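Local atomic coordinates of thiosulfate sulfurtransferase TUM1 (Saccharomyces cerevisiae, PDB entry 3UTN), a protein that accepts persulfide sulfur from NFS1 and passes it to UBA4 for the 2-thiolation of wobble uridine in tRNAs. Residues A[221-232]-A[306-315]. Numbering follows the deposited sequence.
Sequences EPRSDIPSGHIP and YDGSWTEWVL
Trp310 and Trp313 leave helix 309-317 with CG trans to the backbone N (chi1 -177° and -179°), which carries their indoles to the 221-232 loop, while Ile231 turns CG1 to the side of its own N and meets both. The loop curls round the Trp310 indole, illustrating how backbone carbonyls can hold a helix aromatic at its edge and over its face. Trp310 NE1 donates to Pro227 O at 2.6 Å, on a lone pair in the carbonyl plane (N-H...O 151°). Gly229 O sits over one face of this ring, and Val314 CG2 lies against the opposite one. Ile231 CG1 rests over the Trp313 pyrrole, 3.5 Å from its centroid, a CH-pi contact. Earlier in the loop, Ile226 CG2 meets Val314 CG2 at 3.6 Å, and Thr311 CG2 covers one face of the Arg223 guanidinium, which grips Asp225 side-on. One water donates to Glu221 OE1 and Thr311 OG1; Thr311 OG1 also hydrogen-bonds Gly283 O, and Glu221 pairs with Arg214 and Arg210. A leucine for Trp310 would probably leave Pro227 O without its donor and open a gap beneath Gly229. The contact ties loop to helix in the C-terminal rhodanese domain, the Trp310 side chain about 6 Å from that of the persulfide-forming Cys282.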
loop_
_atom_site.group_PDB
_atom_site.type_symbol
_atom_site.label_atom_id
_atom_site.label_comp_id
_atom_site.label_asym_id
_atom_site.label_seq_id
_atom_site.Cartn_x
_atom_site.Cartn_y
_atom_site.Cartn_z
ATOM N N GLU A 221 19.584 -0.730 -2.377
ATOM C CA GLU A 221 18.418 -0.820 -1.532
ATOM C C GLU A 221 18.570 0.186 -0.405
ATOM O O GLU A 221 19.690 0.459 0.023
ATOM C CB GLU A 221 18.294 -2.227 -0.956
ATOM C CG GLU A 221 17.784 -3.233 -1.966
ATOM C CD GLU A 221 16.461 -2.811 -2.567
ATOM O OE1 GLU A 221 15.470 -2.759 -1.822
ATOM O OE2 GLU A 221 16.415 -2.529 -3.777
ATOM N N PRO A 222 17.449 0.748 0.079
ATOM C CA PRO A 222 17.537 1.627 1.239
ATOM C C PRO A 222 18.048 0.851 2.449
ATOM O O PRO A 222 18.396 1.451 3.453
ATOM C CB PRO A 222 16.089 2.073 1.461
ATOM C CG PRO A 222 15.252 1.056 0.771
ATOM C CD PRO A 222 16.064 0.613 -0.403
ATOM N N ARG A 223 18.100 -0.474 2.329
ATOM C CA ARG A 223 18.616 -1.337 3.385
ATOM C C ARG A 223 20.085 -1.666 3.170
ATOM O O ARG A 223 20.533 -1.829 2.038
ATOM C CB ARG A 223 17.816 -2.627 3.449
ATOM C CG ARG A 223 16.418 -2.450 3.998
ATOM C CD ARG A 223 15.738 -3.795 4.121
ATOM N NE ARG A 223 16.450 -4.704 5.022
ATOM C CZ ARG A 223 16.045 -5.021 6.247
ATOM N NH1 ARG A 223 14.929 -4.503 6.744
ATOM N NH2 ARG A 223 16.755 -5.864 6.979
ATOM N N SER A 224 20.820 -1.770 4.274
ATOM C CA SER A 224 22.265 -1.993 4.241
ATOM C C SER A 224 22.629 -3.459 4.046
ATOM O O SER A 224 23.705 -3.772 3.540
ATOM C CB SER A 224 22.905 -1.466 5.528
ATOM O OG SER A 224 22.204 -1.937 6.669
ATOM N N ASP A 225 21.731 -4.348 4.457
ATOM C CA ASP A 225 21.975 -5.786 4.419
ATOM C C ASP A 225 21.533 -6.397 3.095
ATOM O O ASP A 225 21.806 -7.566 2.819
ATOM C CB ASP A 225 21.250 -6.473 5.582
ATOM C CG ASP A 225 19.749 -6.204 5.584
ATOM O OD1 ASP A 225 19.320 -5.138 5.088
ATOM O OD2 ASP A 225 18.998 -7.060 6.092
ATOM N N ILE A 226 20.859 -5.590 2.282
ATOM C CA ILE A 226 20.176 -6.067 1.087
ATOM C C ILE A 226 20.786 -5.447 -0.154
ATOM O O ILE A 226 20.797 -4.228 -0.296
ATOM C CB ILE A 226 18.665 -5.725 1.128
ATOM C CG1 ILE A 226 18.007 -6.270 2.395
ATOM C CG2 ILE A 226 17.940 -6.282 -0.084
ATOM C CD1 ILE A 226 18.238 -7.746 2.628
ATOM N N PRO A 227 21.309 -6.287 -1.058
ATOM C CA PRO A 227 21.654 -5.758 -2.362
ATOM C C PRO A 227 20.378 -5.473 -3.129
ATOM O O PRO A 227 19.331 -6.049 -2.831
ATOM C CB PRO A 227 22.406 -6.913 -3.027
ATOM C CG PRO A 227 21.955 -8.133 -2.308
ATOM C CD PRO A 227 21.692 -7.699 -0.904
ATOM N N SER A 228 20.467 -4.589 -4.109
ATOM C CA SER A 228 19.343 -4.347 -4.981
ATOM C C SER A 228 19.316 -5.406 -6.076
ATOM O O SER A 228 19.946 -6.458 -5.959
ATOM C CB SER A 228 19.411 -2.942 -5.563
ATOM O OG SER A 228 20.632 -2.739 -6.245
ATOM N N GLY A 229 18.592 -5.125 -7.146
ATOM C CA GLY A 229 18.345 -6.131 -8.151
ATOM C C GLY A 229 16.907 -6.533 -7.986
ATOM O O GLY A 229 16.150 -5.886 -7.265
ATOM N N HIS A 230 16.514 -7.613 -8.634
ATOM C CA HIS A 230 15.122 -7.974 -8.591
ATOM C C HIS A 230 14.921 -9.438 -8.583
ATOM O O HIS A 230 15.850 -10.222 -8.803
ATOM C CB HIS A 230 14.384 -7.361 -9.756
ATOM C CG HIS A 230 14.900 -7.799 -11.087
ATOM N ND1 HIS A 230 15.924 -7.186 -11.698
ATOM C CD2 HIS A 230 14.497 -8.828 -11.928
ATOM C CE1 HIS A 230 16.165 -7.789 -12.869
ATOM N NE2 HIS A 230 15.281 -8.786 -13.013
ATOM N N ILE A 231 13.683 -9.807 -8.303
ATOM C CA ILE A 231 13.295 -11.185 -8.304
ATOM C C ILE A 231 13.177 -11.560 -9.764
ATOM O O ILE A 231 12.497 -10.875 -10.525
ATOM C CB ILE A 231 11.964 -11.382 -7.585
ATOM C CG1 ILE A 231 12.048 -10.827 -6.161
ATOM C CG2 ILE A 231 11.591 -12.851 -7.565
ATOM C CD1 ILE A 231 10.707 -10.685 -5.494
ATOM N N PRO A 232 13.882 -12.619 -10.174
ATOM C CA PRO A 232 13.768 -13.066 -11.546
ATOM C C PRO A 232 12.302 -13.282 -11.883
ATOM O O PRO A 232 11.563 -13.886 -11.101
ATOM C CB PRO A 232 14.532 -14.389 -11.535
ATOM C CG PRO A 232 15.558 -14.191 -10.469
ATOM C CD PRO A 232 14.803 -13.465 -9.398
ATOM N N TYR A 306 3.418 -9.457 -2.974
ATOM C CA TYR A 306 4.465 -10.210 -2.352
ATOM C C TYR A 306 4.918 -9.335 -1.199
ATOM O O TYR A 306 5.724 -8.429 -1.363
ATOM C CB TYR A 306 5.606 -10.496 -3.323
ATOM C CG TYR A 306 6.810 -11.075 -2.634
ATOM C CD1 TYR A 306 6.664 -11.881 -1.508
ATOM C CD2 TYR A 306 8.087 -10.822 -3.102
ATOM C CE1 TYR A 306 7.760 -12.420 -0.873
ATOM C CE2 TYR A 306 9.194 -11.366 -2.472
ATOM C CZ TYR A 306 9.017 -12.156 -1.356
ATOM O OH TYR A 306 10.097 -12.692 -0.715
ATOM N N ASP A 307 4.364 -9.612 -0.029
ATOM C CA ASP A 307 4.559 -8.743 1.104
ATOM C C ASP A 307 6.017 -8.742 1.525
ATOM O O ASP A 307 6.608 -7.681 1.704
ATOM C CB ASP A 307 3.651 -9.158 2.248
ATOM C CG ASP A 307 3.658 -8.169 3.376
ATOM O OD1 ASP A 307 3.966 -6.984 3.139
ATOM O OD2 ASP A 307 3.355 -8.581 4.505
ATOM N N GLY A 308 6.599 -9.934 1.644
ATOM C CA GLY A 308 8.006 -10.069 2.006
ATOM C C GLY A 308 8.833 -9.162 1.132
ATOM O O GLY A 308 9.783 -8.518 1.588
ATOM N N SER A 309 8.438 -9.102 -0.136
ATOM C CA SER A 309 9.052 -8.221 -1.109
ATOM C C SER A 309 10.549 -8.461 -1.206
ATOM O O SER A 309 11.066 -9.492 -0.754
ATOM C CB SER A 309 8.722 -6.760 -0.801
ATOM O OG SER A 309 7.433 -6.446 -1.287
ATOM N N TRP A 310 11.238 -7.493 -1.787
ATOM C CA TRP A 310 12.629 -7.645 -2.125
ATOM C C TRP A 310 13.473 -7.987 -0.939
ATOM O O TRP A 310 14.339 -8.853 -1.017
ATOM C CB TRP A 310 13.146 -6.387 -2.785
ATOM C CG TRP A 310 14.567 -6.548 -3.205
ATOM C CD1 TRP A 310 15.662 -5.814 -2.790
ATOM C CD2 TRP A 310 15.101 -7.555 -4.114
ATOM N NE1 TRP A 310 16.804 -6.268 -3.386
ATOM C CE2 TRP A 310 16.538 -7.310 -4.193
ATOM C CE3 TRP A 310 14.549 -8.589 -4.856
ATOM C CZ2 TRP A 310 17.370 -8.087 -4.980
ATOM C CZ3 TRP A 310 15.398 -9.365 -5.637
ATOM C CH2 TRP A 310 16.772 -9.117 -5.701
ATOM N N THR A 311 13.207 -7.318 0.175
ATOM C CA THR A 311 13.971 -7.529 1.394
ATOM C C THR A 311 13.925 -8.979 1.830
ATOM O O THR A 311 14.964 -9.619 1.993
ATOM C CB THR A 311 13.465 -6.635 2.527
ATOM O OG1 THR A 311 13.604 -5.269 2.124
ATOM C CG2 THR A 311 14.273 -6.886 3.786
ATOM N N GLU A 312 12.718 -9.495 2.011
ATOM C CA GLU A 312 12.573 -10.878 2.385
ATOM C C GLU A 312 13.142 -11.755 1.293
ATOM O O GLU A 312 13.811 -12.744 1.576
ATOM C CB GLU A 312 11.121 -11.235 2.614
ATOM C CG GLU A 312 10.951 -12.656 3.089
ATOM C CD GLU A 312 9.576 -13.197 2.818
ATOM O OE1 GLU A 312 9.046 -12.971 1.707
ATOM O OE2 GLU A 312 9.035 -13.862 3.715
ATOM N N TRP A 313 12.872 -11.385 0.046
ATOM C CA TRP A 313 13.362 -12.147 -1.079
ATOM C C TRP A 313 14.837 -12.376 -0.971
ATOM O O TRP A 313 15.296 -13.513 -1.010
ATOM C CB TRP A 313 13.076 -11.451 -2.394
ATOM C CG TRP A 313 13.596 -12.297 -3.505
ATOM C CD1 TRP A 313 14.770 -12.138 -4.218
ATOM C CD2 TRP A 313 12.998 -13.526 -4.014
ATOM N NE1 TRP A 313 14.917 -13.139 -5.136
ATOM C CE2 TRP A 313 13.888 -14.007 -5.063
ATOM C CE3 TRP A 313 11.838 -14.237 -3.729
ATOM C CZ2 TRP A 313 13.614 -15.154 -5.783
ATOM C CZ3 TRP A 313 11.576 -15.394 -4.457
ATOM C CH2 TRP A 313 12.448 -15.841 -5.455
ATOM N N VAL A 314 15.585 -11.287 -0.848
ATOM C CA VAL A 314 17.034 -11.342 -0.745
ATOM C C VAL A 314 17.464 -12.134 0.473
ATOM O O VAL A 314 18.273 -13.060 0.365
ATOM C CB VAL A 314 17.637 -9.936 -0.682
ATOM C CG1 VAL A 314 19.090 -9.987 -0.229
ATOM C CG2 VAL A 314 17.534 -9.301 -2.046
ATOM N N LEU A 315 16.903 -11.777 1.622
ATOM C CA LEU A 315 17.285 -12.395 2.885
ATOM C C LEU A 315 17.029 -13.892 2.903
ATOM O O LEU A 315 17.818 -14.648 3.459
ATOM C CB LEU A 315 16.577 -11.717 4.054
ATOM C CG LEU A 315 17.141 -10.342 4.415
ATOM C CD1 LEU A 315 16.304 -9.669 5.490
ATOM C CD2 LEU A 315 18.597 -10.455 4.846
HETATM O O HOH W 1 15.140 -3.543 0.792
#